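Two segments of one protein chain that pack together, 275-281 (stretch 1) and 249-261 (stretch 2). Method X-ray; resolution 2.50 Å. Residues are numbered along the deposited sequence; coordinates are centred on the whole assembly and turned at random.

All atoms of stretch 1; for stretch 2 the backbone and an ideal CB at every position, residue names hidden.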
# COMPACT_ATOMS: atom_id res chain seq x y z
N SER A 275 -24.02 23.14 -1.02
CA SER A 275 -22.76 22.55 -0.60
C SER A 275 -21.91 23.44 0.28
O SER A 275 -21.82 24.60 0.03
CB SER A 275 -21.95 22.17 -1.83
OG SER A 275 -20.79 21.46 -1.43
N GLY A 276 -21.22 22.87 1.26
CA GLY A 276 -20.29 23.69 2.03
C GLY A 276 -18.81 23.67 1.59
O GLY A 276 -17.94 24.11 2.33
N THR A 277 -18.53 23.15 0.40
CA THR A 277 -17.15 23.07 -0.03
C THR A 277 -17.05 23.20 -1.54
O THR A 277 -18.03 23.55 -2.17
CB THR A 277 -16.45 21.78 0.48
OG1 THR A 277 -15.04 21.91 0.32
CG2 THR A 277 -16.89 20.54 -0.31
N THR A 278 -15.90 22.88 -2.13
CA THR A 278 -15.65 23.19 -3.54
C THR A 278 -16.07 22.11 -4.56
O THR A 278 -15.89 22.28 -5.77
CB THR A 278 -14.20 23.53 -3.75
OG1 THR A 278 -13.44 22.43 -3.30
CG2 THR A 278 -13.81 24.71 -2.91
N PHE A 279 -16.64 21.02 -4.08
CA PHE A 279 -17.36 20.12 -4.98
C PHE A 279 -18.80 19.98 -4.46
O PHE A 279 -19.08 20.33 -3.32
CB PHE A 279 -16.66 18.76 -5.04
CG PHE A 279 -16.43 18.15 -3.69
CD1 PHE A 279 -17.42 17.42 -3.08
CD2 PHE A 279 -15.21 18.33 -3.04
CE1 PHE A 279 -17.21 16.89 -1.83
CE2 PHE A 279 -14.99 17.80 -1.79
CZ PHE A 279 -15.97 17.07 -1.18
N PHE A 280 -19.69 19.43 -5.28
CA PHE A 280 -21.13 19.43 -4.99
C PHE A 280 -21.89 18.42 -5.87
O PHE A 280 -21.42 18.03 -6.93
CB PHE A 280 -21.74 20.87 -5.18
CG PHE A 280 -21.41 21.46 -6.52
CD1 PHE A 280 -22.15 21.14 -7.64
CD2 PHE A 280 -20.30 22.28 -6.67
CE1 PHE A 280 -21.84 21.64 -8.87
CE2 PHE A 280 -19.96 22.77 -7.91
CZ PHE A 280 -20.76 22.47 -9.02
N LEU A 281 -23.07 18.02 -5.43
CA LEU A 281 -23.97 17.21 -6.24
C LEU A 281 -24.88 18.12 -7.16
O LEU A 281 -25.42 19.15 -6.74
CB LEU A 281 -24.82 16.34 -5.30
CG LEU A 281 -24.57 14.86 -4.97
CD1 LEU A 281 -23.25 14.26 -5.38
CD2 LEU A 281 -24.80 14.62 -3.49
N UNK A 249 -5.53 27.61 -1.92
CA UNK A 249 -6.27 28.88 -2.00
C UNK A 249 -7.76 28.64 -1.86
O UNK A 249 -8.47 28.64 -2.87
CB UNK A 249 -5.98 29.60 -3.32
N UNK A 250 -8.22 28.44 -0.63
CA UNK A 250 -9.58 28.00 -0.40
C UNK A 250 -10.64 29.10 -0.59
O UNK A 250 -11.75 28.78 -1.01
CB UNK A 250 -9.68 27.43 1.02
N UNK A 251 -10.33 30.36 -0.30
CA UNK A 251 -11.33 31.42 -0.50
C UNK A 251 -11.61 31.58 -1.97
O UNK A 251 -12.76 31.58 -2.41
CB UNK A 251 -10.86 32.75 0.10
N UNK A 252 -10.55 31.68 -2.74
CA UNK A 252 -10.72 31.84 -4.16
C UNK A 252 -11.43 30.62 -4.83
O UNK A 252 -12.27 30.78 -5.72
CB UNK A 252 -9.35 32.07 -4.80
N UNK A 253 -11.13 29.41 -4.39
CA UNK A 253 -11.83 28.24 -4.89
C UNK A 253 -13.33 28.21 -4.52
O UNK A 253 -14.19 27.88 -5.33
CB UNK A 253 -11.14 26.98 -4.35
N UNK A 254 -13.61 28.54 -3.26
CA UNK A 254 -14.92 28.54 -2.66
C UNK A 254 -15.77 29.56 -3.41
O UNK A 254 -16.91 29.31 -3.75
CB UNK A 254 -14.85 28.85 -1.16
N UNK A 255 -15.17 30.71 -3.69
CA UNK A 255 -15.88 31.78 -4.34
C UNK A 255 -16.11 31.52 -5.85
O UNK A 255 -17.16 31.85 -6.37
CB UNK A 255 -15.11 33.09 -4.14
N UNK A 256 -15.18 30.89 -6.54
CA UNK A 256 -15.49 30.41 -7.88
C UNK A 256 -16.60 29.37 -7.88
O UNK A 256 -17.25 29.12 -8.89
CB UNK A 256 -14.23 29.82 -8.53
N UNK A 257 -16.78 28.71 -6.74
CA UNK A 257 -17.79 27.68 -6.62
C UNK A 257 -19.20 28.31 -6.53
O UNK A 257 -20.18 27.77 -7.07
CB UNK A 257 -17.51 26.81 -5.40
N UNK A 258 -19.30 29.43 -5.81
CA UNK A 258 -20.53 30.17 -5.74
C UNK A 258 -20.90 30.67 -7.15
O UNK A 258 -22.01 30.40 -7.59
CB UNK A 258 -20.40 31.33 -4.75
N UNK A 259 -20.00 31.34 -7.87
CA UNK A 259 -20.29 31.76 -9.25
C UNK A 259 -20.62 30.57 -10.15
O UNK A 259 -21.32 30.72 -11.15
CB UNK A 259 -19.10 32.53 -9.83
N UNK A 260 -20.11 29.39 -9.81
CA UNK A 260 -20.40 28.19 -10.59
C UNK A 260 -21.81 27.67 -10.29
O UNK A 260 -22.56 27.37 -11.22
CB UNK A 260 -19.36 27.10 -10.30
N UNK A 261 -22.17 27.59 -9.01
CA UNK A 261 -23.46 27.06 -8.59
C UNK A 261 -24.64 27.94 -9.00
O UNK A 261 -25.71 27.43 -9.35
CB UNK A 261 -23.47 26.88 -7.07

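Position 249 precedes the helix, with phi/psi of -79/78 and its CB far from stretch 1. Many residues, proline included, would do; Pro249 takes this N-cap place, its O accepting the first helical bond from the N of 253.

At 250 the CB points sideways, with nothing of stretch 1 within 5.5 Å. A long apolar chain could still reach the methyl of Thr278. Ile250 does so, bringing CD1 to 3.8 Å from Thr278 CG2.

Positions 251 and 252 lie out of reach. Polar or charged helix formers would suit; Arg251 and Lys252 are found.

Position 253 points toward stretch 1, its ideal CB 3.8 Å from Thr278 CG2. A side chain here must run alongside Thr278, so a flat ring or a slender aliphatic chain would serve. Trp253, chi1 t, lays its indole beside the threonine: Thr278 CB sits 3.5 Å from the centroid of the six-membered ring of Trp253, over the face, and Thr278 OG1 is 3.2 Å from Trp253 CZ3.

At 254 the CB points sideways, the ideal CB 4.6 Å from Thr278 CG2. A medium or long polar chain, or an aliphatic one, would fit. Gln254 leaves its N 3.9 Å from Thr278 CG2.

Positions 255 and 256 again see nothing of stretch 1, so polar residues are natural: Arg255 and Asn256.

Position 257 faces stretch 1 closely, with Thr278 CA 4.5 Å and Thr277 O 4.6 Å from the ideal CB. Space this tight favours alanine, serine, threonine or valine. Thr257, chi1 m, turns its hydroxyl back to the helix, OG1 donating to Trp253 O at 2.8 Å; the same OG1 lies 3.6 Å from Thr278 CA, and CG2 comes 3.8 Å from Thr277 O.

Positions 258 and 259 are out of reach and tolerate much; Val258 and Asp259 occupy them.

At 260 the CB points toward stretch 1, the ideal CB 5.0 Å from Phe280 CE2. A large apolar side chain, aromatic or aliphatic, could meet that ring's rim. Phe260 receives the edge of Phe280 toward its face in an offset edge-to-face pair, planes at 79° and CZ of Phe280 3.9 Å from CD2 of Phe260.

At 261 the CB points toward stretch 1, the ideal CB 5.5 Å from Phe280 CE2. Leucine, isoleucine or methionine could cover the ring's face. Ile261 places CG1 4.0 Å from the Phe280 ring centroid, over one face, and CD1 3.9 Å from Phe280 CD2.

The rule is apolar packing around Thr278 and Phe280, with no hydrogen bond between the stretches.

Stretch 2 249-261: PIRKWQRNTVDFI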
# COMPACT_ATOMS: atom_id res chain seq x y z
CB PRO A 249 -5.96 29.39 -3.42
CG PRO A 249 -5.36 28.24 -4.17
CD PRO A 249 -5.32 27.03 -3.25
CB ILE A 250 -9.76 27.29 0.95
CG1 ILE A 250 -11.14 26.62 1.00
CG2 ILE A 250 -9.57 28.25 2.10
CD1 ILE A 250 -11.44 25.74 -0.16
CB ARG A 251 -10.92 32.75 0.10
CG ARG A 251 -10.90 32.73 1.59
CD ARG A 251 -11.32 34.05 2.20
NE ARG A 251 -11.95 33.82 3.50
CZ ARG A 251 -11.32 33.32 4.56
NH1 ARG A 251 -10.02 33.00 4.50
NH2 ARG A 251 -12.00 33.12 5.70
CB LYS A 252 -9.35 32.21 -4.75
CG LYS A 252 -9.15 31.89 -6.19
CD LYS A 252 -8.49 30.51 -6.36
CE LYS A 252 -7.84 30.46 -7.73
NZ LYS A 252 -7.31 31.85 -8.09
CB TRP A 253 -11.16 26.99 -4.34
CG TRP A 253 -11.39 25.74 -5.15
CD1 TRP A 253 -11.90 25.65 -6.42
CD2 TRP A 253 -11.05 24.41 -4.75
NE1 TRP A 253 -11.93 24.33 -6.81
CE2 TRP A 253 -11.39 23.55 -5.82
CE3 TRP A 253 -10.46 23.85 -3.59
CZ2 TRP A 253 -11.17 22.17 -5.76
CZ3 TRP A 253 -10.27 22.49 -3.54
CH2 TRP A 253 -10.63 21.66 -4.61
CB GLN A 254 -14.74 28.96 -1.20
CG GLN A 254 -15.72 28.52 -0.17
CD GLN A 254 -15.08 28.55 1.23
OE1 GLN A 254 -15.10 27.54 1.99
NE2 GLN A 254 -14.46 29.69 1.56
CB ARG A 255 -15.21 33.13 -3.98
CG ARG A 255 -14.94 34.11 -5.06
CD ARG A 255 -14.28 35.35 -4.49
NE ARG A 255 -12.81 35.40 -4.63
CZ ARG A 255 -12.16 35.54 -5.79
NH1 ARG A 255 -12.84 35.60 -6.94
NH2 ARG A 255 -10.83 35.59 -5.82
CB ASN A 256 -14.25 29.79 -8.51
CG ASN A 256 -13.16 30.78 -8.73
OD1 ASN A 256 -13.43 31.96 -8.99
ND2 ASN A 256 -11.91 30.33 -8.63
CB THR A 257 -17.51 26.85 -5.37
OG1 THR A 257 -16.30 26.11 -5.55
CG2 THR A 257 -18.62 25.90 -5.12
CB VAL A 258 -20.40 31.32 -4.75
CG1 VAL A 258 -21.58 32.29 -4.88
CG2 VAL A 258 -20.23 30.79 -3.34
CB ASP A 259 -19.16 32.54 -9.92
CG ASP A 259 -18.61 33.67 -9.07
OD1 ASP A 259 -19.25 34.09 -8.08
OD2 ASP A 259 -17.50 34.12 -9.43
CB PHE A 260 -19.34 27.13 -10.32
CG PHE A 260 -19.31 26.00 -11.34
CD1 PHE A 260 -19.95 26.11 -12.55
CD2 PHE A 260 -18.56 24.86 -11.09
CE1 PHE A 260 -19.88 25.09 -13.48
CE2 PHE A 260 -18.50 23.86 -12.02
CZ PHE A 260 -19.18 23.97 -13.21
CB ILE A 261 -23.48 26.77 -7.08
CG1 ILE A 261 -22.50 25.61 -6.76
CG2 ILE A 261 -24.90 26.40 -6.65
CD1 ILE A 261 -22.36 25.24 -5.28
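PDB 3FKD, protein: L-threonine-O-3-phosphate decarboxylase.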